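Local coordinates for aminotransferase TlmJ (Streptoalloteichus hindustanus, PDB 5UID), which transfers amino groups with the help of pyridoxal 5'-phosphate, as a member of the DegT/DnrJ/EryC1 aminotransferase family, probably in natural product biosynthesis, at the interface of chains A and B. Sequence-based numbering; all coordinates share one arbitrary frame. Chains: chain A/B, Aminotransferase TlmJ.

The four contacts are patches of one two-fold interface in the deposited dimer, which is probably the functional one, as in related aminotransferases. Contacts 1 and 3 are neighbours, their C-alpha centres about 10 Å apart, and share A:Asn92 and B:Phe241, so helix 88-95 of chain A serves both. Contact 4 lies about 20 Å from contact 1 and 29 Å from contact 3; it overlaps with their twins, setting segment 236-241 of chain A against helix 88-95 and the 333-339 region of chain B. Contact 2, about 21 Å from contact 1 and 34 Å from contact 4, is a separate patch joining other loops.

Contact 1: the interface of chains A and B. Residues chain A 62-63, 66, 92, 96, 243; chain B 214, 241-244.
A:Phe66 and B:Arg243 meet face-on: the CG methylene of the arginine sits over the ring centre, 3.4 Å from its centroid, in a CH-pi contact. The guanidinium is turned 82° from the ring plane, so the aliphatic stem uses the aromatic face. That stem is bent at chi3 (-61°), which carries the head group toward its twin, A:Arg243. The two guanidiniums lie nearly parallel, 3° apart, but offset, CD of each resting over the face of the other. A long arginine can thus give a methylene to the ring and a flat head to its twin. Methyl CG2 of A:Thr62 packs on CD2 of B:Leu214, and CG of A:Asn92 lies 3.6 Å from CA of B:Phe241, with OD1 at the edge of that ring.

The charge of A:Arg243 is likely to be offset by A:Glu63, gripped side-on. A:Arg243 NE lies 2.9 Å from A:Glu63 OE2, on its syn lone pair. A:Arg243 NH2 meets A:Glu63 OE2 at 2.7 Å from above the carboxylate plane. An alanine in place of A:Arg243 would probably leave A:Glu63 without this charged mate and open a gap beside B:Arg243.

Across the interface, amide ND2 of A:Asn92 donates to O of B:Gly242 at 3.0 Å, on an in-plane lone pair, and more weakly to O of B:Leu214, one amide serving two carbonyls. A water joins OE1 of A:Glu63 to N and O of B:Arg244. The patch ties loop 241-244 of one subunit to helices 61-72 and 88-95 of the other.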
# COMPACT_ATOMS: atom_id res chain seq x y z
N THR A 62 7.05 -4.39 -3.32
CA THR A 62 6.92 -3.79 -4.64
C THR A 62 7.03 -2.28 -4.57
O THR A 62 7.74 -1.65 -5.37
CB THR A 62 5.59 -4.20 -5.27
OG1 THR A 62 5.51 -5.63 -5.35
CG2 THR A 62 5.47 -3.61 -6.67
N GLU A 63 6.35 -1.67 -3.60
CA GLU A 63 6.44 -0.23 -3.42
C GLU A 63 7.86 0.18 -3.05
O GLU A 63 8.36 1.21 -3.51
CB GLU A 63 5.45 0.23 -2.35
CG GLU A 63 5.37 1.73 -2.19
CD GLU A 63 4.72 2.41 -3.37
OE1 GLU A 63 4.02 1.73 -4.16
OE2 GLU A 63 4.90 3.64 -3.51
N PHE A 66 9.75 0.14 -6.36
CA PHE A 66 9.44 1.33 -7.15
C PHE A 66 10.13 2.56 -6.57
O PHE A 66 10.66 3.39 -7.31
CB PHE A 66 7.93 1.55 -7.22
CG PHE A 66 7.27 0.87 -8.38
CD1 PHE A 66 7.04 -0.50 -8.36
CD2 PHE A 66 6.84 1.60 -9.48
CE1 PHE A 66 6.43 -1.13 -9.43
CE2 PHE A 66 6.22 0.98 -10.55
CZ PHE A 66 6.02 -0.39 -10.52
N ASN A 92 8.72 -4.15 -13.35
CA ASN A 92 7.76 -3.06 -13.50
C ASN A 92 8.29 -1.77 -12.89
O ASN A 92 8.07 -0.68 -13.43
CB ASN A 92 6.42 -3.44 -12.87
CG ASN A 92 5.60 -4.37 -13.75
OD1 ASN A 92 6.04 -4.79 -14.82
ND2 ASN A 92 4.39 -4.70 -13.31
N ALA A 96 8.42 1.40 -15.48
CA ALA A 96 7.47 2.47 -15.21
C ALA A 96 8.15 3.84 -15.21
O ALA A 96 7.51 4.85 -15.50
CB ALA A 96 6.77 2.24 -13.87
N ARG A 243 3.58 9.19 -3.72
CA ARG A 243 2.40 8.46 -3.29
C ARG A 243 2.42 8.35 -1.77
O ARG A 243 3.28 8.91 -1.08
CB ARG A 243 2.36 7.08 -3.95
CG ARG A 243 2.29 7.12 -5.47
CD ARG A 243 2.36 5.72 -6.07
NE ARG A 243 3.58 5.02 -5.68
CZ ARG A 243 4.74 5.11 -6.33
NH1 ARG A 243 4.83 5.87 -7.42
NH2 ARG A 243 5.79 4.44 -5.90
N LEU B 214 -0.21 -5.50 -10.40
CA LEU B 214 1.06 -5.46 -11.14
C LEU B 214 0.87 -5.52 -12.65
O LEU B 214 1.79 -5.89 -13.38
CB LEU B 214 1.99 -6.59 -10.68
CG LEU B 214 2.40 -6.55 -9.21
CD1 LEU B 214 2.63 -7.95 -8.68
CD2 LEU B 214 3.65 -5.71 -9.04
N PHE B 241 2.89 -1.69 -16.55
CA PHE B 241 3.95 -1.75 -15.55
C PHE B 241 3.42 -1.28 -14.19
O PHE B 241 3.90 -0.32 -13.58
CB PHE B 241 5.15 -0.92 -16.00
CG PHE B 241 5.62 -1.26 -17.38
CD1 PHE B 241 6.04 -2.55 -17.69
CD2 PHE B 241 5.66 -0.30 -18.38
CE1 PHE B 241 6.49 -2.87 -18.96
CE2 PHE B 241 6.10 -0.61 -19.66
CZ PHE B 241 6.51 -1.90 -19.94
N GLY B 242 2.41 -2.01 -13.70
CA GLY B 242 1.72 -1.60 -12.50
C GLY B 242 2.48 -1.92 -11.23
O GLY B 242 3.36 -2.78 -11.19
N ARG B 243 2.14 -1.18 -10.18
CA ARG B 243 2.62 -1.47 -8.84
C ARG B 243 1.75 -2.56 -8.23
O ARG B 243 0.89 -3.15 -8.89
CB ARG B 243 2.62 -0.20 -7.99
CG ARG B 243 3.41 0.96 -8.57
CD ARG B 243 3.24 2.21 -7.73
NE ARG B 243 1.85 2.65 -7.69
CZ ARG B 243 1.32 3.52 -8.54
NH1 ARG B 243 2.06 4.05 -9.50
NH2 ARG B 243 0.04 3.87 -8.43
N ARG B 244 1.96 -2.84 -6.95
CA ARG B 244 1.10 -3.75 -6.20
C ARG B 244 0.18 -2.89 -5.34
O ARG B 244 0.58 -2.39 -4.29
CB ARG B 244 1.93 -4.71 -5.36
CG ARG B 244 1.15 -5.88 -4.80
CD ARG B 244 2.09 -6.88 -4.16
NE ARG B 244 1.39 -8.04 -3.61
CZ ARG B 244 0.85 -8.07 -2.39
NH1 ARG B 244 0.91 -7.01 -1.61
NH2 ARG B 244 0.25 -9.18 -1.96
O HOH W 1 3.19 -1.32 -4.68

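Contact 2: the interface of chains A and B. Residues chain A 11-12, 14, 185, 190, 192; chain B 29, 31-32.
B:Gly29, with phi 81° and psi -4°, takes a turn that glycine adopts easily, and its carbonyl O reaches toward A:Pro12, lying 3.3 Å from ring carbon CD. B:Leu31 and B:Gly32 then carry the chain past A:Ala185, whose small CB lets the backbone come close; its methyl is 3.7 Å from CA of B:Gly32. A glycine on one side and an alanine on the other suit a place where a methyl lies directly against the partner's main chain.

The chief side chain is B:Leu31, whose parts meet different partners. Its CB faces the methyl of A:Ala185 at 3.8 Å. Beyond CG the branches part: CD1 reaches CG of A:Pro12, the two side chains running past each other in opposite directions, while CD2 meets CD2 of A:Leu14 at 3.8 Å and CG1 of A:Val190 at 4.0 Å. In A:Val190 that methyl stands anti to the backbone N (chi1 175°), which turns it toward the leucine. A branched aliphatic residue fits here because its two methyls can touch separate surfaces at once.

No direct polar bond crosses this patch. Instead a water oxygen lies 2.8 Å from the backbone N of B:Leu31, the N-H nearly straight (172° at H), and also links O of B:Gly29 with O of A:Ala185.

In the fold, the B segment lies between helices 16-28 and 35-48, while its chain A partners come from loops; A:Ala185 is close in sequence to A:Lys187, which probably carries the cofactor, and A:Gly192 lines the pyridoxal-5'-phosphate pocket.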
# COMPACT_ATOMS: atom_id res chain seq x y z
N GLN A 11 2.52 -20.68 3.36
CA GLN A 11 1.50 -20.52 4.40
C GLN A 11 2.09 -19.79 5.60
O GLN A 11 3.13 -20.20 6.12
CB GLN A 11 0.93 -21.87 4.81
CG GLN A 11 -0.24 -21.76 5.78
CD GLN A 11 -0.96 -23.07 5.97
OE1 GLN A 11 -1.04 -23.88 5.05
NE2 GLN A 11 -1.49 -23.29 7.17
N PRO A 12 1.46 -18.72 6.07
CA PRO A 12 1.93 -18.04 7.28
C PRO A 12 1.38 -18.69 8.54
O PRO A 12 0.42 -19.46 8.51
CB PRO A 12 1.39 -16.62 7.11
CG PRO A 12 0.12 -16.81 6.34
CD PRO A 12 0.34 -18.00 5.43
N LEU A 14 0.20 -17.12 12.05
CA LEU A 14 -0.12 -16.05 12.98
C LEU A 14 -1.20 -16.53 13.93
O LEU A 14 -2.19 -17.14 13.50
CB LEU A 14 -0.59 -14.79 12.23
CG LEU A 14 0.49 -13.92 11.56
CD1 LEU A 14 1.09 -14.58 10.32
CD2 LEU A 14 -0.06 -12.55 11.21
N ALA A 185 1.47 -11.96 2.58
CA ALA A 185 0.87 -13.18 3.11
C ALA A 185 1.61 -14.45 2.71
O ALA A 185 1.31 -15.51 3.27
CB ALA A 185 -0.59 -13.27 2.67
N VAL A 190 5.40 -12.43 8.35
CA VAL A 190 4.17 -12.01 7.69
C VAL A 190 3.41 -11.03 8.57
O VAL A 190 3.15 -11.32 9.75
CB VAL A 190 3.28 -13.22 7.33
CG1 VAL A 190 1.96 -12.74 6.76
CG2 VAL A 190 4.00 -14.13 6.35
N GLY A 192 0.53 -9.58 7.03
CA GLY A 192 -0.54 -9.36 6.08
C GLY A 192 -0.01 -8.69 4.83
O GLY A 192 0.17 -9.33 3.79
N GLY B 29 -5.33 -19.28 7.45
CA GLY B 29 -4.06 -19.39 6.76
C GLY B 29 -3.96 -18.60 5.47
O GLY B 29 -2.89 -18.59 4.85
N LEU B 31 -4.10 -14.97 4.26
CA LEU B 31 -4.11 -13.59 4.70
C LEU B 31 -4.09 -12.59 3.55
O LEU B 31 -4.38 -11.41 3.78
CB LEU B 31 -2.92 -13.32 5.64
CG LEU B 31 -3.09 -13.65 7.12
CD1 LEU B 31 -3.34 -15.13 7.36
CD2 LEU B 31 -1.88 -13.18 7.91
N GLY B 32 -3.77 -13.03 2.34
CA GLY B 32 -3.74 -12.15 1.19
C GLY B 32 -5.12 -11.88 0.63
O GLY B 32 -6.14 -12.28 1.19
O HOH W 2 -1.79 -16.32 3.42

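Contact 3: the interface of chains A and B. Residues chain A 92, 95, 336, 338-339; chain B 238, 241.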
# COMPACT_ATOMS: atom_id res chain seq x y z
N ASN A 92 8.72 -4.15 -13.35
CA ASN A 92 7.76 -3.06 -13.50
C ASN A 92 8.29 -1.77 -12.89
O ASN A 92 8.07 -0.68 -13.43
CB ASN A 92 6.42 -3.44 -12.87
CG ASN A 92 5.60 -4.37 -13.75
OD1 ASN A 92 6.04 -4.79 -14.82
ND2 ASN A 92 4.39 -4.70 -13.31
N ALA A 95 10.60 -0.33 -15.72
CA ALA A 95 9.95 0.14 -16.94
C ALA A 95 8.97 1.28 -16.69
O ALA A 95 8.71 2.06 -17.61
CB ALA A 95 9.24 -1.02 -17.64
N VAL A 336 8.45 -12.34 -21.27
CA VAL A 336 7.25 -11.51 -21.23
C VAL A 336 7.43 -10.38 -22.24
O VAL A 336 8.35 -9.57 -22.11
CB VAL A 336 7.00 -10.95 -19.82
CG1 VAL A 336 5.74 -10.11 -19.80
CG2 VAL A 336 6.90 -12.09 -18.81
N ALA A 338 6.12 -7.63 -22.80
CA ALA A 338 5.92 -6.23 -22.45
C ALA A 338 7.24 -5.50 -22.26
O ALA A 338 7.31 -4.28 -22.47
CB ALA A 338 5.06 -6.13 -21.19
N TYR A 339 8.30 -6.21 -21.87
CA TYR A 339 9.58 -5.58 -21.56
C TYR A 339 10.49 -5.45 -22.78
O TYR A 339 11.72 -5.39 -22.62
CB TYR A 339 10.29 -6.35 -20.45
CG TYR A 339 9.43 -6.57 -19.22
CD1 TYR A 339 9.02 -5.49 -18.44
CD2 TYR A 339 9.03 -7.84 -18.85
CE1 TYR A 339 8.23 -5.68 -17.32
CE2 TYR A 339 8.25 -8.04 -17.73
CZ TYR A 339 7.85 -6.96 -16.97
OH TYR A 339 7.07 -7.16 -15.86
N VAL B 238 2.01 -9.30 -18.99
CA VAL B 238 2.04 -7.98 -18.38
C VAL B 238 1.42 -7.00 -19.37
O VAL B 238 1.97 -6.78 -20.46
CB VAL B 238 3.46 -7.55 -17.99
CG1 VAL B 238 3.46 -6.14 -17.43
CG2 VAL B 238 4.05 -8.54 -16.99
N PHE B 241 2.89 -1.69 -16.55
CA PHE B 241 3.95 -1.75 -15.55
C PHE B 241 3.42 -1.28 -14.19
O PHE B 241 3.90 -0.32 -13.58
CB PHE B 241 5.15 -0.92 -16.00
CG PHE B 241 5.62 -1.26 -17.38
CD1 PHE B 241 6.04 -2.55 -17.69
CD2 PHE B 241 5.66 -0.30 -18.38
CE1 PHE B 241 6.49 -2.87 -18.96
CE2 PHE B 241 6.10 -0.61 -19.66
CZ PHE B 241 6.51 -1.90 -19.94
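A:Ala95 sets its methyl squarely over the ring of B:Phe241, CB lying 3.4 Å from the ring centroid in a CH-pi contact. The alanine ends helix 88-95, and having nothing beyond CB it lets the aromatic face come right up to the helix. B:Phe241 has CG anti to its carbonyl carbon (chi1 -52°), which sends the ring under the A:Ala95 methyl, with its CD1-CE1 side toward A:Tyr339. The side chains of A:Tyr339 and B:Phe241 run past each other in opposite directions, CD1 of the tyrosine meeting CE1 of the phenylalanine at 3.7 Å.

Next comes B:Val238, whose beta-branch offers two methyls. CG1 lies near OD1 of A:Asn92. CG2 meets CG1 of A:Val336 at 3.6 Å, the side chains crossing at about a right angle, and also lies 3.5 Å from the phenol OH of A:Tyr339. The methyl of A:Ala338 packs against CB of the same valine at 3.8 Å.

At the rim, the phenol OH of A:Tyr339 donates to OD1 of A:Asn92 at 2.8 Å, arriving 40° above the carbonyl plane. The carbonyl O of A:Ala338 lies at the B:Phe241 ring edge. No direct polar bond crosses the patch; it joins the subunits by packing one aromatic ring and one valine against helix 88-95 and the 336-339 segment.

Contact 4: the interface of chains A and B. Residues chain A 214, 216, 236, 238, 240-241; chain B 88, 92, 333, 336, 339.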
# COMPACT_ATOMS: atom_id res chain seq x y z
N LEU A 214 4.20 11.08 0.79
CA LEU A 214 3.61 12.00 -0.18
C LEU A 214 4.56 13.13 -0.57
O LEU A 214 4.13 14.16 -1.09
CB LEU A 214 2.29 12.59 0.34
CG LEU A 214 1.16 11.59 0.59
CD1 LEU A 214 0.28 12.07 1.73
CD2 LEU A 214 0.34 11.40 -0.67
N MSE A 216 5.99 15.14 1.36
CA MSE A 216 5.80 16.28 2.25
C MSE A 216 7.03 16.56 3.12
O MSE A 216 7.80 15.66 3.44
CB MSE A 216 4.58 16.06 3.15
CG MSE A 216 3.25 16.12 2.44
SE MSE A 216 1.74 15.99 3.67
CE MSE A 216 2.01 14.16 4.30
N PHE A 236 2.40 22.55 5.11
CA PHE A 236 3.49 21.72 4.64
C PHE A 236 3.96 22.20 3.27
O PHE A 236 3.30 23.01 2.62
CB PHE A 236 3.06 20.25 4.56
CG PHE A 236 1.85 20.02 3.71
CD1 PHE A 236 1.97 19.78 2.35
CD2 PHE A 236 0.58 20.06 4.27
CE1 PHE A 236 0.84 19.59 1.56
CE2 PHE A 236 -0.55 19.86 3.49
CZ PHE A 236 -0.41 19.62 2.14
N VAL A 238 5.81 20.56 -0.50
CA VAL A 238 5.90 19.35 -1.32
C VAL A 238 7.21 19.39 -2.09
O VAL A 238 7.44 20.30 -2.89
CB VAL A 238 4.70 19.22 -2.27
CG1 VAL A 238 4.88 18.02 -3.19
CG2 VAL A 238 3.40 19.11 -1.48
N ALA A 240 8.32 16.41 -3.66
CA ALA A 240 8.21 15.36 -4.66
C ALA A 240 6.76 14.93 -4.73
O ALA A 240 6.07 14.90 -3.71
CB ALA A 240 9.12 14.16 -4.33
N PHE A 241 6.30 14.61 -5.94
CA PHE A 241 4.91 14.19 -6.16
C PHE A 241 4.73 12.72 -5.75
O PHE A 241 4.37 11.85 -6.54
CB PHE A 241 4.52 14.42 -7.61
CG PHE A 241 4.69 15.84 -8.06
CD1 PHE A 241 4.22 16.89 -7.29
CD2 PHE A 241 5.34 16.13 -9.25
CE1 PHE A 241 4.38 18.21 -7.70
CE2 PHE A 241 5.51 17.44 -9.67
CZ PHE A 241 5.02 18.48 -8.89
N VAL B 88 -3.48 16.44 -0.49
CA VAL B 88 -2.24 16.58 -1.26
C VAL B 88 -2.03 15.39 -2.19
O VAL B 88 -1.47 15.54 -3.28
CB VAL B 88 -1.05 16.78 -0.30
CG1 VAL B 88 -0.97 15.63 0.71
CG2 VAL B 88 0.25 16.91 -1.06
N ASN B 92 -0.82 15.33 -6.17
CA ASN B 92 0.35 14.53 -6.54
C ASN B 92 -0.00 13.50 -7.62
O ASN B 92 0.78 13.28 -8.55
CB ASN B 92 0.92 13.83 -5.31
CG ASN B 92 1.64 14.78 -4.37
OD1 ASN B 92 1.71 15.99 -4.62
ND2 ASN B 92 2.19 14.25 -3.29
N LEU B 333 -3.70 23.89 -1.47
CA LEU B 333 -2.62 23.41 -2.32
C LEU B 333 -2.17 24.44 -3.36
O LEU B 333 -1.05 24.33 -3.86
CB LEU B 333 -3.04 22.11 -3.02
CG LEU B 333 -3.30 20.94 -2.07
CD1 LEU B 333 -3.74 19.71 -2.84
CD2 LEU B 333 -2.05 20.65 -1.25
N VAL B 336 1.03 25.94 -2.46
CA VAL B 336 2.19 25.05 -2.44
C VAL B 336 2.94 25.24 -3.75
O VAL B 336 2.43 24.91 -4.82
CB VAL B 336 1.76 23.59 -2.24
CG1 VAL B 336 2.98 22.68 -2.25
CG2 VAL B 336 0.99 23.44 -0.94
N TYR B 339 3.38 22.94 -7.25
CA TYR B 339 2.41 22.71 -8.31
C TYR B 339 2.40 23.81 -9.36
O TYR B 339 1.56 23.78 -10.27
CB TYR B 339 1.01 22.55 -7.70
CG TYR B 339 0.95 21.44 -6.68
CD1 TYR B 339 1.24 20.13 -7.04
CD2 TYR B 339 0.60 21.70 -5.36
CE1 TYR B 339 1.18 19.11 -6.11
CE2 TYR B 339 0.55 20.68 -4.43
CZ TYR B 339 0.84 19.38 -4.81
OH TYR B 339 0.79 18.36 -3.89
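B:Val88 stands between several groups of chain A, and can be followed outward from its backbone. CB lies 3.8 Å from CZ of A:Phe236, out of the plane of that ring. From there the methyls part: CG2, anti to the backbone N, meets CE1 of A:Phe236 at 3.8 Å and CG2 of A:Val238 at 3.9 Å, while CG1, at chi1 56°, lies between the backbone N and the carbonyl carbon and reaches CD1 of A:Leu214 and the selenium of A:Met216, a selenomethionine. The branched valine thus touches four residues without a long chain.

The same selenium lies over the face of the A:Phe236 ring, 4.0 Å above its centre, on the side where B:Val88 also approaches, and so holds the ring from within its own chain. CD2 of B:Leu333 touches CZ of this phenylalanine. On the other flank, CG2 of A:Val238 meets CG1 of B:Val336 at 3.7 Å, and CE1 of A:Phe241 touches CE1 of B:Tyr339, as in the twin pair of contact 3.

B:Asn92 supplies the polar element. Its ND2 makes a weak hydrogen bond to the carbonyl O of A:Leu214 at 2.9 Å (127° at H), while its OD1 accepts from the phenol OH of B:Tyr339 at 2.6 Å. An alanine here would probably leave the A:Leu214 carbonyl without this donor and the tyrosine hydroxyl without its acceptor, freeing that phenol to shift. The patch seats the 214-216 and 236-241 segments of one subunit on helix 88-95 and the 333-339 region of the other, joining them largely by apolar packing.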